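Long-range contact in formate oxidase (Aspergillus oryzae, PDB 5ZU2), which probably oxidises formate as an FAD-dependent member of the GMC oxidoreductase family, its flavin being convertible to 8-formyl-FAD: residues A17-A22 against L213-K218. The protein carries 1 engineered substitution. Numbering follows the deposited sequence.
Sequences AGNTVA and LFVKNK. With FAD (flavin-adenine dinucleotide), chain D.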
loop_
_atom_site.group_PDB
_atom_site.type_symbol
_atom_site.label_atom_id
_atom_site.label_comp_id
_atom_site.label_asym_id
_atom_site.label_seq_id
_atom_site.Cartn_x
_atom_site.Cartn_y
_atom_site.Cartn_z
ATOM N N ALA A 17 -2.601 -6.229 7.970
ATOM C CA ALA A 17 -2.832 -5.929 9.382
ATOM C C ALA A 17 -3.531 -7.071 10.120
ATOM O O ALA A 17 -3.262 -7.302 11.315
ATOM C CB ALA A 17 -3.664 -4.660 9.530
ATOM N N GLY A 18 -4.412 -7.797 9.432
ATOM C CA GLY A 18 -5.167 -8.835 10.103
ATOM C C GLY A 18 -4.269 -9.892 10.707
ATOM O O GLY A 18 -4.389 -10.224 11.888
ATOM N N ASN A 19 -3.324 -10.411 9.918
ATOM C CA ASN A 19 -2.444 -11.435 10.475
ATOM C C ASN A 19 -1.503 -10.844 11.516
ATOM O O ASN A 19 -1.148 -11.524 12.479
ATOM C CB ASN A 19 -1.623 -12.114 9.381
ATOM C CG ASN A 19 -2.473 -12.929 8.432
ATOM O OD1 ASN A 19 -3.579 -13.361 8.765
ATOM N ND2 ASN A 19 -1.950 -13.151 7.231
ATOM N N THR A 20 -1.135 -9.570 11.382
ATOM C CA THR A 20 -0.323 -8.939 12.419
ATOM C C THR A 20 -1.059 -8.957 13.752
ATOM O O THR A 20 -0.520 -9.417 14.768
ATOM C CB THR A 20 0.028 -7.496 12.025
ATOM O OG1 THR A 20 0.761 -7.475 10.791
ATOM C CG2 THR A 20 0.859 -6.836 13.116
ATOM N N VAL A 21 -2.311 -8.481 13.760
ATOM C CA VAL A 21 -3.097 -8.485 14.989
ATOM C C VAL A 21 -3.252 -9.904 15.516
ATOM O O VAL A 21 -2.956 -10.188 16.686
ATOM C CB VAL A 21 -4.471 -7.830 14.752
ATOM C CG1 VAL A 21 -5.395 -8.069 15.957
ATOM C CG2 VAL A 21 -4.312 -6.358 14.469
ATOM N N ALA A 22 -3.675 -10.825 14.642
ATOM C CA ALA A 22 -3.932 -12.202 15.058
ATOM C C ALA A 22 -2.679 -12.883 15.598
ATOM O O ALA A 22 -2.753 -13.611 16.594
ATOM C CB ALA A 22 -4.513 -13.011 13.893
ATOM N N LEU A 213 3.675 -14.732 7.611
ATOM C CA LEU A 213 4.726 -15.129 8.529
ATOM C C LEU A 213 4.360 -14.881 9.982
ATOM O O LEU A 213 5.109 -15.306 10.869
ATOM C CB LEU A 213 6.019 -14.376 8.189
ATOM C CG LEU A 213 6.604 -14.710 6.812
ATOM C CD1 LEU A 213 7.800 -13.800 6.487
ATOM C CD2 LEU A 213 6.965 -16.204 6.731
ATOM N N PHE A 214 3.269 -14.159 10.241
ATOM C CA PHE A 214 2.801 -13.903 11.597
ATOM C C PHE A 214 2.015 -15.062 12.195
ATOM O O PHE A 214 1.948 -15.171 13.425
ATOM C CB PHE A 214 1.897 -12.671 11.635
ATOM C CG PHE A 214 2.588 -11.417 12.032
ATOM C CD1 PHE A 214 2.804 -11.127 13.376
ATOM C CD2 PHE A 214 2.999 -10.500 11.080
ATOM C CE1 PHE A 214 3.440 -9.943 13.757
ATOM C CE2 PHE A 214 3.628 -9.323 11.475
ATOM C CZ PHE A 214 3.858 -9.053 12.806
ATOM N N VAL A 215 1.362 -15.892 11.377
ATOM C CA VAL A 215 0.298 -16.740 11.909
ATOM C C VAL A 215 0.528 -18.221 11.639
ATOM O O VAL A 215 -0.393 -19.021 11.805
ATOM C CB VAL A 215 -1.081 -16.290 11.385
ATOM C CG1 VAL A 215 -1.367 -14.847 11.852
ATOM C CG2 VAL A 215 -1.147 -16.418 9.869
ATOM N N LYS A 216 1.731 -18.609 11.245
ATOM C CA LYS A 216 2.056 -20.016 11.055
ATOM C C LYS A 216 2.691 -20.617 12.307
ATOM O O LYS A 216 3.206 -19.912 13.181
ATOM C CB LYS A 216 2.958 -20.208 9.838
ATOM C CG LYS A 216 2.256 -19.954 8.496
ATOM C CD LYS A 216 1.154 -21.006 8.209
ATOM C CE LYS A 216 1.226 -21.535 6.762
ATOM N NZ LYS A 216 2.500 -22.298 6.522
ATOM N N ASN A 217 2.546 -21.942 12.433
ATOM C CA ASN A 217 3.130 -22.694 13.549
ATOM C C ASN A 217 2.601 -22.177 14.880
ATOM O O ASN A 217 3.348 -22.001 15.845
ATOM C CB ASN A 217 4.664 -22.621 13.527
ATOM C CG ASN A 217 5.257 -23.194 12.256
ATOM O OD1 ASN A 217 4.799 -24.220 11.741
ATOM N ND2 ASN A 217 6.260 -22.509 11.720
ATOM N N LYS A 218 1.298 -21.913 14.938
ATOM C CA LYS A 218 0.673 -21.440 16.169
ATOM C C LYS A 218 -0.621 -22.207 16.378
ATOM O O LYS A 218 -1.661 -21.877 15.783
ATOM C CB LYS A 218 0.460 -19.932 16.113
ATOM C CG LYS A 218 1.807 -19.220 16.072
ATOM C CD LYS A 218 1.722 -17.730 16.105
ATOM C CE LYS A 218 3.075 -17.132 15.724
ATOM N NZ LYS A 218 3.089 -15.661 16.000
HETATM P PA FAD D . -5.006 -6.292 2.756
HETATM O O1A FAD D . -5.438 -6.178 1.364
HETATM O O2A FAD D . -3.532 -6.627 2.938
HETATM O O5B FAD D . -5.869 -7.413 3.566
HETATM C C5B FAD D . -7.290 -7.582 3.361
HETATM C C4B FAD D . -7.588 -9.058 3.478
HETATM O O4B FAD D . -9.010 -9.267 3.660
HETATM C C3B FAD D . -7.174 -9.909 2.275
HETATM O O3B FAD D . -6.549 -11.125 2.672
HETATM C C2B FAD D . -8.507 -10.207 1.590
HETATM O O2B FAD D . -8.508 -11.416 0.824
HETATM C C1B FAD D . -9.434 -10.297 2.799
HETATM N N9A FAD D . -10.837 -10.079 2.467
HETATM C C8A FAD D . -11.344 -8.974 1.842
HETATM N N7A FAD D . -12.640 -9.013 1.654
HETATM C C5A FAD D . -13.011 -10.244 2.162
HETATM C C6A FAD D . -14.260 -10.890 2.255
HETATM N N6A FAD D . -15.401 -10.357 1.803
HETATM N N1A FAD D . -14.293 -12.112 2.841
HETATM C C2A FAD D . -13.151 -12.638 3.286
HETATM N N3A FAD D . -11.916 -12.127 3.246
HETATM C C4A FAD D . -11.912 -10.919 2.665
HETATM N N1 FAD D . 2.877 -0.859 0.004
HETATM C C2 FAD D . 4.170 -0.512 0.273
HETATM O O2 FAD D . 4.490 -0.003 1.357
HETATM N N3 FAD D . 5.162 -0.735 -0.692
HETATM C C4 FAD D . 4.969 -1.292 -1.955
HETATM O O4 FAD D . 5.919 -1.429 -2.732
HETATM C C4X FAD D . 3.581 -1.661 -2.219
HETATM N N5 FAD D . 3.294 -2.190 -3.385
HETATM C C5X FAD D . 1.981 -2.539 -3.635
HETATM C C6 FAD D . 1.672 -3.130 -4.866
HETATM C C7 FAD D . 0.373 -3.519 -5.169
HETATM C C7M FAD D . 0.079 -4.143 -6.514
HETATM C C8 FAD D . -0.644 -3.322 -4.216
HETATM C C8M FAD D . -2.060 -3.732 -4.505
HETATM C C9 FAD D . -0.338 -2.745 -2.981
HETATM C C9A FAD D . 0.964 -2.352 -2.683
HETATM N N10 FAD D . 1.321 -1.785 -1.435
HETATM C C10 FAD D . 2.613 -1.415 -1.175
HETATM C "C1'" FAD D . 0.308 -1.487 -0.422
HETATM C "C2'" FAD D . 0.233 -2.491 0.712
HETATM O "O2'" FAD D . 0.488 -3.805 0.224
HETATM C "C3'" FAD D . -1.182 -2.435 1.290
HETATM O "O3'" FAD D . -1.567 -1.085 1.534
HETATM C "C4'" FAD D . -1.416 -3.246 2.560
HETATM O "O4'" FAD D . -0.977 -4.589 2.331
HETATM C "C5'" FAD D . -2.871 -3.147 2.965
HETATM O "O5'" FAD D . -3.095 -3.986 4.115
HETATM P P FAD D . -4.533 -4.221 4.692
HETATM O O1P FAD D . -4.326 -5.235 5.819
HETATM O O2P FAD D . -5.137 -2.874 4.960
HETATM O O3P FAD D . -5.315 -4.935 3.515
#
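Asn19 and Phe214 mark the nearest backbone approach, their CA atoms 5.9 Å apart, where one flank of helix 16-25 meets the loop between strands 207-208 and 221-224. Within the helix, Val21 N bonds to Ala17 O and Ala22 N to Gly18 O. The backbone O of Asn19 sits 3.4 Å from Phe214 CB and equally close to Val215 CG1. The phenyl ring of Phe214 lies flat against the helix at Thr20: CA of Thr20 stands over the ring centre as a CH-pi contact, 3.8 Å from the centroid and 8° off the ring normal. Thr20 CG2, anti to the backbone N, extends over the same face to within 3.7 Å of Phe214 CZ. Thr20 OG1 approaches Phe214 CE2 but spends its hydrogen bond on Thr16 O, one turn back. This helix follows the glycine-rich turn of a Rossmann-type GxGxxG pattern, to which Gly18 belongs, and near its start Ala17 N gives FAD O1P an almost straight hydrogen bond of 2.9 Å (172°). On the face of the helix turned to the loop, Val215 crosses Asn19 at about a right angle. Its CG1, anti to the carbonyl carbon (chi1 -62°), packs 3.7 Å from Asn19 CB and reaches Ala22 CB at 4.2 Å, while CG2 sits over the face of the Asn19 amide. Ile35 of strand 33-36 touches Asn19, Ala22 and Val215, joining this packing to the parallel sheet; Glu563 of helix 555-572 touches both Thr20 and Phe214. The loop folds back on itself where Lys218 NZ donates to Phe214 O at 2.9 Å, from outside the carbonyl plane.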